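Local coordinates for protein chitosanase (PDB 6LWU) that probably hydrolyses chitosan, a polymer of glucosamine, as a mostly helical chitosanase of glycoside hydrolase family 46, at residues L25-A30 and A41-F46; Q58-L63 and N103-Q108; V32-R37 and G85-L90. The protein carries 1 engineered substitution. All blocks are in the same frame, centred on the assembly; numbering follows the deposited sequence.

Contact 1. Residues L25-A30 and A41-F46; sequences LQYGYA and AGRAGF. With GCS (2-amino-2-deoxy-beta-D-glucopyranose), chain D; GCS (2-amino-2-deoxy-beta-D-glucopyranose), chain B.
R43 runs alongside Y27, both side chains pointing the same way, while L25 crosses its far end obliquely. R43 CD sits 3.5 Å from Y27 CE1, and the guanidinium plane stands 76° to the phenol ring, so the two are not stacked; it is the aliphatic part of the arginine that rests against the tyrosine. L25 CD1 lies over one guanidinium face, toward its rim, 3.3 Å from R43 CZ. R43 leaves its backbone with CG between N and the carbonyl carbon (chi1 51°) and bends at chi3, which brings the charged end against the leucine methyl. Y27 OH and R43 NH1 both reach D111 of helix 104-128.

In the backbone, G42 N donates to Y29 O (3.0 Å, 153°), and G42 CA approaches Y27 O. Positive phi suits glycine at 42, where a side chain would strike F46. A30 and A41 form an antiparallel non-hydrogen-bonded pair, their small CB atoms 4.1 Å apart. G45 and F46 face A41 in a G1 bulge. One carboxylate thus ties down both long side chains, and the G45 carbonyl accepts a hydrogen bond from N2 of a bound glucosamine (chain B) at 3.0 Å, which suits an amino sugar ligand.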
# COMPACT_ATOMS: atom_id res chain seq x y z
N LEU A 25 5.57 8.68 -8.24
CA LEU A 25 4.32 7.94 -8.07
C LEU A 25 3.72 7.58 -9.42
O LEU A 25 3.63 8.41 -10.33
CB LEU A 25 3.33 8.78 -7.26
CG LEU A 25 3.70 9.13 -5.82
CD1 LEU A 25 2.45 9.17 -5.01
CD2 LEU A 25 4.67 8.14 -5.21
N GLN A 26 3.28 6.33 -9.54
CA GLN A 26 2.80 5.83 -10.83
C GLN A 26 1.27 5.89 -10.88
O GLN A 26 0.56 4.89 -10.74
CB GLN A 26 3.31 4.42 -11.07
CG GLN A 26 4.82 4.38 -11.19
CD GLN A 26 5.31 5.16 -12.38
OE1 GLN A 26 5.05 4.81 -13.53
NE2 GLN A 26 6.03 6.24 -12.11
N TYR A 27 0.77 7.12 -11.09
CA TYR A 27 -0.68 7.30 -11.18
C TYR A 27 -1.24 6.58 -12.40
O TYR A 27 -2.33 6.00 -12.34
CB TYR A 27 -1.02 8.79 -11.22
CG TYR A 27 -0.86 9.56 -9.91
CD1 TYR A 27 -1.87 9.57 -8.95
CD2 TYR A 27 0.28 10.31 -9.66
CE1 TYR A 27 -1.73 10.28 -7.76
CE2 TYR A 27 0.44 11.03 -8.48
CZ TYR A 27 -0.57 11.01 -7.53
OH TYR A 27 -0.41 11.73 -6.35
N GLY A 28 -0.50 6.59 -13.52
CA GLY A 28 -0.93 6.00 -14.78
C GLY A 28 -0.70 4.51 -14.94
O GLY A 28 -1.06 3.93 -15.97
N TYR A 29 -0.09 3.87 -13.95
CA TYR A 29 0.14 2.43 -14.00
C TYR A 29 -1.18 1.67 -14.03
O TYR A 29 -2.12 1.99 -13.30
CB TYR A 29 0.99 2.03 -12.80
CG TYR A 29 1.19 0.56 -12.57
CD1 TYR A 29 0.25 -0.19 -11.88
CD2 TYR A 29 2.36 -0.08 -12.98
CE1 TYR A 29 0.44 -1.54 -11.64
CE2 TYR A 29 2.56 -1.43 -12.74
CZ TYR A 29 1.59 -2.15 -12.06
OH TYR A 29 1.75 -3.49 -11.80
N ALA A 30 -1.25 0.67 -14.90
CA ALA A 30 -2.41 -0.23 -14.94
C ALA A 30 -1.98 -1.53 -15.60
O ALA A 30 -1.58 -1.52 -16.77
CB ALA A 30 -3.58 0.40 -15.70
N ALA A 41 -4.00 -0.83 -10.51
CA ALA A 41 -3.74 0.50 -11.06
C ALA A 41 -3.42 1.54 -9.99
O ALA A 41 -3.85 1.45 -8.84
CB ALA A 41 -4.94 1.02 -11.87
N GLY A 42 -2.68 2.56 -10.42
CA GLY A 42 -2.53 3.77 -9.64
C GLY A 42 -1.40 3.72 -8.64
O GLY A 42 -0.60 2.78 -8.56
N ARG A 43 -1.36 4.78 -7.83
CA ARG A 43 -0.24 5.00 -6.92
C ARG A 43 -0.22 3.99 -5.78
O ARG A 43 0.86 3.64 -5.31
CB ARG A 43 -0.31 6.41 -6.37
CG ARG A 43 -1.66 6.77 -5.79
CD ARG A 43 -1.55 8.06 -5.00
NE ARG A 43 -0.56 7.95 -3.95
CZ ARG A 43 -0.26 8.92 -3.09
NH1 ARG A 43 -0.87 10.08 -3.18
NH2 ARG A 43 0.68 8.72 -2.16
N ALA A 44 -1.38 3.52 -5.33
CA ALA A 44 -1.51 2.55 -4.25
C ALA A 44 -1.95 1.18 -4.75
O ALA A 44 -2.29 0.31 -3.94
CB ALA A 44 -2.51 3.04 -3.20
N GLY A 45 -1.98 0.99 -6.07
CA GLY A 45 -2.40 -0.28 -6.63
C GLY A 45 -3.85 -0.60 -6.36
O GLY A 45 -4.17 -1.62 -5.73
N PHE A 46 -4.75 0.27 -6.82
CA PHE A 46 -6.17 -0.01 -6.71
C PHE A 46 -6.50 -1.20 -7.61
O PHE A 46 -5.84 -1.45 -8.62
CB PHE A 46 -6.99 1.23 -7.08
CG PHE A 46 -6.46 2.51 -6.47
CD1 PHE A 46 -6.75 2.83 -5.16
CD2 PHE A 46 -5.67 3.37 -7.21
CE1 PHE A 46 -6.25 4.01 -4.58
CE2 PHE A 46 -5.17 4.55 -6.66
CZ PHE A 46 -5.46 4.87 -5.34
C1 GCS D . -0.36 -5.79 -5.42
C2 GCS D . -0.43 -6.22 -4.11
C3 GCS D . -1.79 -6.11 -3.08
C4 GCS D . -1.98 -4.47 -3.46
C5 GCS D . -1.43 -3.73 -4.65
C6 GCS D . -0.69 -2.57 -4.35
N2 GCS D . -0.15 -7.42 -3.92
O1 GCS D . 0.75 -6.03 -6.03
O3 GCS D . -1.17 -6.20 -2.23
O4 GCS D . -3.26 -4.28 -3.69
O5 GCS D . -0.61 -4.35 -5.63
O6 GCS D . 0.53 -2.47 -3.77
C1 GCS B . -4.20 -4.09 -2.47
C2 GCS B . -5.60 -3.53 -2.58
C3 GCS B . -6.40 -3.54 -1.32
C4 GCS B . -6.60 -4.96 -0.82
C5 GCS B . -5.20 -5.57 -0.91
C6 GCS B . -5.05 -7.02 -0.59
N2 GCS B . -5.49 -2.24 -3.11
O3 GCS B . -7.59 -3.01 -1.73
O4 GCS B . -7.10 -5.08 0.51
O5 GCS B . -4.39 -5.55 -2.04
O6 GCS B . -6.18 -7.85 -0.63

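Contact 2. Residues Q58-L63 and N103-Q108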
# COMPACT_ATOMS: atom_id res chain seq x y z
N GLN A 58 -15.85 5.91 -9.20
CA GLN A 58 -17.10 6.51 -8.73
C GLN A 58 -16.89 7.96 -8.31
O GLN A 58 -17.60 8.87 -8.76
CB GLN A 58 -17.68 5.71 -7.56
CG GLN A 58 -18.43 4.45 -7.96
CD GLN A 58 -18.90 3.61 -6.76
OE1 GLN A 58 -18.48 3.81 -5.61
NE2 GLN A 58 -19.78 2.65 -7.03
N ARG A 59 -15.92 8.19 -7.44
CA ARG A 59 -15.67 9.55 -7.01
C ARG A 59 -15.32 10.45 -8.19
O ARG A 59 -15.81 11.58 -8.28
CB ARG A 59 -14.56 9.56 -5.95
CG ARG A 59 -15.12 9.22 -4.57
CD ARG A 59 -14.09 8.59 -3.67
NE ARG A 59 -13.23 9.60 -3.07
CZ ARG A 59 -13.06 9.76 -1.76
NH1 ARG A 59 -13.70 8.96 -0.92
NH2 ARG A 59 -12.25 10.70 -1.30
N TYR A 60 -14.51 9.95 -9.12
CA TYR A 60 -14.16 10.76 -10.28
C TYR A 60 -15.37 11.07 -11.13
O TYR A 60 -15.49 12.17 -11.67
CB TYR A 60 -13.12 10.04 -11.12
CG TYR A 60 -12.59 10.83 -12.29
CD1 TYR A 60 -12.22 12.16 -12.16
CD2 TYR A 60 -12.40 10.22 -13.52
CE1 TYR A 60 -11.71 12.88 -13.25
CE2 TYR A 60 -11.90 10.92 -14.61
CZ TYR A 60 -11.55 12.25 -14.47
OH TYR A 60 -11.05 12.94 -15.55
N SER A 61 -16.28 10.10 -11.26
CA SER A 61 -17.44 10.27 -12.11
C SER A 61 -18.39 11.26 -11.50
O SER A 61 -19.10 11.99 -12.20
CB SER A 61 -18.13 8.93 -12.31
OG SER A 61 -17.25 8.10 -13.04
N ARG A 62 -18.37 11.37 -10.19
CA ARG A 62 -19.17 12.39 -9.49
C ARG A 62 -18.55 13.76 -9.78
O ARG A 62 -19.31 14.69 -9.92
CB ARG A 62 -19.07 12.20 -7.98
CG ARG A 62 -20.33 11.75 -7.28
CD ARG A 62 -19.88 10.62 -6.40
NE ARG A 62 -19.40 10.98 -5.07
CZ ARG A 62 -18.22 11.50 -4.76
NH1 ARG A 62 -17.92 11.76 -3.50
NH2 ARG A 62 -17.34 11.78 -5.70
N LEU A 63 -17.23 13.88 -9.80
CA LEU A 63 -16.63 15.16 -10.15
C LEU A 63 -16.79 15.50 -11.63
O LEU A 63 -16.84 16.68 -12.00
CB LEU A 63 -15.15 15.17 -9.79
CG LEU A 63 -14.73 14.97 -8.33
CD1 LEU A 63 -13.23 14.73 -8.30
CD2 LEU A 63 -15.09 16.18 -7.47
N ASN A 103 -5.03 13.88 -16.10
CA ASN A 103 -5.83 14.92 -15.46
C ASN A 103 -5.40 15.06 -14.00
O ASN A 103 -5.60 14.11 -13.22
CB ASN A 103 -7.31 14.55 -15.55
CG ASN A 103 -8.23 15.58 -14.92
OD1 ASN A 103 -7.79 16.54 -14.31
ND2 ASN A 103 -9.55 15.36 -15.07
N PRO A 104 -4.85 16.21 -13.59
CA PRO A 104 -4.53 16.42 -12.16
C PRO A 104 -5.67 16.11 -11.22
O PRO A 104 -5.43 15.74 -10.06
CB PRO A 104 -4.17 17.91 -12.09
CG PRO A 104 -3.99 18.37 -13.53
CD PRO A 104 -4.77 17.44 -14.39
N VAL A 105 -6.91 16.27 -11.69
CA VAL A 105 -8.10 16.01 -10.88
C VAL A 105 -8.24 14.53 -10.60
O VAL A 105 -8.59 14.12 -9.48
CB VAL A 105 -9.37 16.57 -11.58
CG1 VAL A 105 -10.64 16.24 -10.80
CG2 VAL A 105 -9.25 18.08 -11.81
N PHE A 106 -8.00 13.70 -11.61
CA PHE A 106 -8.03 12.26 -11.40
C PHE A 106 -6.92 11.84 -10.46
O PHE A 106 -7.15 11.06 -9.52
CB PHE A 106 -7.92 11.52 -12.74
CG PHE A 106 -8.08 10.03 -12.62
CD1 PHE A 106 -9.22 9.49 -12.05
CD2 PHE A 106 -7.08 9.18 -13.09
CE1 PHE A 106 -9.36 8.12 -11.94
CE2 PHE A 106 -7.22 7.81 -12.98
CZ PHE A 106 -8.36 7.27 -12.40
N ARG A 107 -5.71 12.36 -10.68
CA ARG A 107 -4.62 12.08 -9.76
C ARG A 107 -5.01 12.46 -8.34
O ARG A 107 -4.67 11.75 -7.38
CB ARG A 107 -3.36 12.81 -10.20
CG ARG A 107 -2.93 12.46 -11.60
CD ARG A 107 -1.47 12.71 -11.80
NE ARG A 107 -1.16 14.13 -11.80
CZ ARG A 107 -1.21 14.91 -12.88
NH1 ARG A 107 -1.54 14.40 -14.06
NH2 ARG A 107 -0.92 16.20 -12.80
N GLN A 108 -5.75 13.56 -8.19
CA GLN A 108 -6.10 14.04 -6.86
C GLN A 108 -7.07 13.09 -6.17
O GLN A 108 -6.94 12.83 -4.96
CB GLN A 108 -6.70 15.45 -6.94
CG GLN A 108 -7.25 15.96 -5.61
CD GLN A 108 -6.15 16.30 -4.62
OE1 GLN A 108 -5.23 17.07 -4.93
NE2 GLN A 108 -6.24 15.74 -3.42
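Y60 reaches from helix 52-63 to the start of helix 104-128, where F106 covers one face of its ring and N103 meets its hydroxyl. F106 CD1 comes to 3.6 Å from Y60 CD2, offset toward the rim. The ring planes are 51° apart, an oblique pairing that is neither a stack nor edge-to-face. F106 CB adds a CH-pi contact over the face of that ring, 4.2 Å from its centroid. At the edge, N103 ND2 donates to Y60 OH (2.9 Å), a bond bent to 146° and tilted somewhat from the amide plane. L63 CD1 and V105 CG1, 3.9 Å apart, continue the apolar contact beyond the tyrosine, two branched aliphatics at the exposed margin of the contact.

The next shell explains these positions. With CG of Y60 anti to its N, the ring is directed across to helix 104-128, against F106 and within reach of N103. N103 divides its amide: ND2 serves the tyrosine, while OD1 accepts from V105 N at 2.8 Å, the donor standing above the carbonyl plane. A phenylalanine in place of Y60 would keep the ring but is likely to leave N103 ND2 without this acceptor, the amide then held by its capping bond alone among the bonds described. R64 also makes a weak hydrogen bond to the hydroxyl. On F106, W97 of helix 93-100 meets the ring edge-to-face, so that the phenylalanine joins Y60 to a third helix.

The axes of the two short helical segments come within 10.1 Å, with their directions 139° apart. An asparagine N-cap opens helix 104-128, and its ND2 donates to the hydroxyl of Y60 on helix 52-63: helix-to-helix packing in the largely helical fold of this family 46 enzyme, which belongs to the lysozyme clan.

Contact 3. Residues V32-R37 and G85-L90; sequences VLDDGR and GSIEGL. With GCS (2-amino-2-deoxy-beta-D-glucopyranose), chain B; GCS (2-amino-2-deoxy-beta-D-glucopyranose), chain D.
Segment 32-37 belongs to the connection between strands 30-32 and 39-41, which contains an Asx turn at D35-R37 beside the bound sugars; through V32 and G36 it touches I87 and G85 of the loop that leads to helix 93-100. V32 and I87 cross at about a right angle: V32 CG1 meets I87 CD1 at 3.6 Å and V32 CG2 meets I87 CG2 at 3.8 Å, a patch of branched methyls on the surface. The backbones approach at the glycines, where G85 CA lies 3.5 Å from G36 O in a CA-H...O contact. A side chain on G85 would run into that oxygen, and the backbone angles of G36 would jam any CB against the preceding carbonyl.

R37 of the turn faces the ligand. D35 has CG between N and the carbonyl carbon (chi1 56°), which folds the carboxylate over the turn. Its OD1 accepts from R37 N at 3.1 Å, closing the Asx turn, and its OD2 takes R37 NH1 at 3.3 Å in a salt bridge; both donors come from above the carboxylate plane. The R37 chain is extended from CG to NE and carries the guanidinium to the sugars. R37 NE lies 3.5 Å from O5 of the chain B glucosamine. T200 also receives a hydrogen bond from R37 NH1.

The chemistry is split in two: apolar and glycine contacts join the loops at the surface, while D35, held at the guanidinium edge, and T200 probably restrict the rotation of R37, with one face of its guanidinium toward the chain D sugar.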
# COMPACT_ATOMS: atom_id res chain seq x y z
N VAL A 32 -2.61 -6.12 -15.46
CA VAL A 32 -3.12 -7.38 -14.92
C VAL A 32 -1.92 -8.16 -14.42
O VAL A 32 -0.88 -8.21 -15.09
CB VAL A 32 -3.91 -8.16 -15.98
CG1 VAL A 32 -4.14 -9.61 -15.56
CG2 VAL A 32 -5.23 -7.46 -16.26
N LEU A 33 -2.03 -8.73 -13.22
CA LEU A 33 -0.85 -9.29 -12.57
C LEU A 33 -1.00 -10.74 -12.17
O LEU A 33 -0.06 -11.31 -11.61
CB LEU A 33 -0.48 -8.47 -11.33
CG LEU A 33 0.20 -7.12 -11.53
CD1 LEU A 33 0.73 -6.61 -10.19
CD2 LEU A 33 1.31 -7.20 -12.57
N ASP A 34 -2.15 -11.36 -12.44
CA ASP A 34 -2.39 -12.76 -12.11
C ASP A 34 -2.15 -13.02 -10.62
O ASP A 34 -1.46 -13.96 -10.23
CB ASP A 34 -1.54 -13.70 -12.96
CG ASP A 34 -2.19 -14.04 -14.29
OD1 ASP A 34 -3.40 -13.76 -14.47
OD2 ASP A 34 -1.48 -14.61 -15.15
N ASP A 35 -2.71 -12.14 -9.79
CA ASP A 35 -2.67 -12.30 -8.34
C ASP A 35 -4.06 -12.51 -7.77
O ASP A 35 -4.26 -12.41 -6.56
CB ASP A 35 -1.99 -11.09 -7.69
CG ASP A 35 -2.65 -9.77 -8.06
OD1 ASP A 35 -3.60 -9.77 -8.88
OD2 ASP A 35 -2.22 -8.72 -7.53
N GLY A 36 -5.04 -12.81 -8.63
CA GLY A 36 -6.41 -12.95 -8.19
C GLY A 36 -7.16 -11.65 -8.00
O GLY A 36 -8.30 -11.67 -7.53
N ARG A 37 -6.55 -10.51 -8.34
CA ARG A 37 -7.13 -9.22 -8.04
C ARG A 37 -7.63 -8.48 -9.27
O ARG A 37 -8.19 -7.39 -9.14
CB ARG A 37 -6.11 -8.35 -7.27
CG ARG A 37 -5.81 -8.90 -5.88
CD ARG A 37 -5.00 -7.94 -4.98
NE ARG A 37 -4.71 -8.57 -3.70
CZ ARG A 37 -3.62 -9.30 -3.44
NH1 ARG A 37 -2.69 -9.45 -4.38
NH2 ARG A 37 -3.45 -9.86 -2.25
N GLY A 85 -11.73 -11.55 -9.49
CA GLY A 85 -10.51 -11.23 -10.24
C GLY A 85 -10.70 -11.37 -11.73
O GLY A 85 -9.72 -11.40 -12.44
N SER A 86 -11.94 -11.35 -12.21
CA SER A 86 -12.20 -11.51 -13.67
C SER A 86 -11.66 -10.34 -14.51
O SER A 86 -12.21 -9.28 -14.46
CB SER A 86 -13.65 -11.78 -13.96
OG SER A 86 -13.84 -11.93 -15.34
N ILE A 87 -10.63 -10.59 -15.30
CA ILE A 87 -9.97 -9.56 -16.15
C ILE A 87 -10.95 -9.06 -17.21
O ILE A 87 -10.67 -8.03 -17.79
CB ILE A 87 -8.79 -10.20 -16.90
CG1 ILE A 87 -7.77 -10.90 -15.99
CG2 ILE A 87 -8.16 -9.20 -17.85
CD1 ILE A 87 -6.75 -11.79 -16.70
N GLU A 88 -12.03 -9.78 -17.48
CA GLU A 88 -12.84 -9.39 -18.62
C GLU A 88 -14.26 -8.99 -18.21
O GLU A 88 -14.80 -9.43 -17.19
CB GLU A 88 -12.90 -10.50 -19.68
N GLY A 89 -14.87 -8.20 -19.09
CA GLY A 89 -15.95 -7.30 -18.73
C GLY A 89 -15.40 -5.91 -18.95
O GLY A 89 -16.09 -5.00 -19.41
N LEU A 90 -14.07 -5.82 -18.76
CA LEU A 90 -13.21 -4.61 -18.61
C LEU A 90 -12.20 -4.36 -19.72
O LEU A 90 -11.18 -3.78 -19.40
CB LEU A 90 -12.36 -4.93 -17.37
CG LEU A 90 -12.66 -4.23 -16.05
CD1 LEU A 90 -13.92 -3.41 -16.12
CD2 LEU A 90 -12.72 -5.24 -14.92
C1 GCS B . -4.20 -4.09 -2.47
C2 GCS B . -5.60 -3.53 -2.58
C3 GCS B . -6.40 -3.54 -1.32
C4 GCS B . -6.60 -4.96 -0.82
C5 GCS B . -5.20 -5.57 -0.91
C6 GCS B . -5.05 -7.02 -0.59
N2 GCS B . -5.49 -2.24 -3.11
O3 GCS B . -7.59 -3.01 -1.73
O4 GCS B . -7.10 -5.08 0.51
O5 GCS B . -4.39 -5.55 -2.04
O6 GCS B . -6.18 -7.85 -0.63
C1 GCS D . -0.36 -5.79 -5.42
C2 GCS D . -0.43 -6.22 -4.11
C3 GCS D . -1.79 -6.11 -3.08
C4 GCS D . -1.98 -4.47 -3.46
C5 GCS D . -1.43 -3.73 -4.65
C6 GCS D . -0.69 -2.57 -4.35
N2 GCS D . -0.15 -7.42 -3.92
O1 GCS D . 0.75 -6.03 -6.03
O3 GCS D . -1.17 -6.20 -2.23
O4 GCS D . -3.26 -4.28 -3.69
O5 GCS D . -0.61 -4.35 -5.63
O6 GCS D . 0.53 -2.47 -3.77

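Contacts 1 and 3 share a ligand: both touch the glucosamines of chains B and D, the first through backbone carbonyls, the second through R37. Their centres are 15 Å apart, and their segments adjoin in the sequence and alternate along the chain. Contact 2 adjoins contact 1, with centres 14 Å apart; Y27 CE1 packs 3.3 Å from R107 O, and the helix that carries F106 and R107 also carries D111, so contact 1 is tied to the helix of contact 2. The side chain of F106 is about 14 Å from a bound glucosamine. Contacts 2 and 3 do not touch, their nearest atoms being about 12 Å apart.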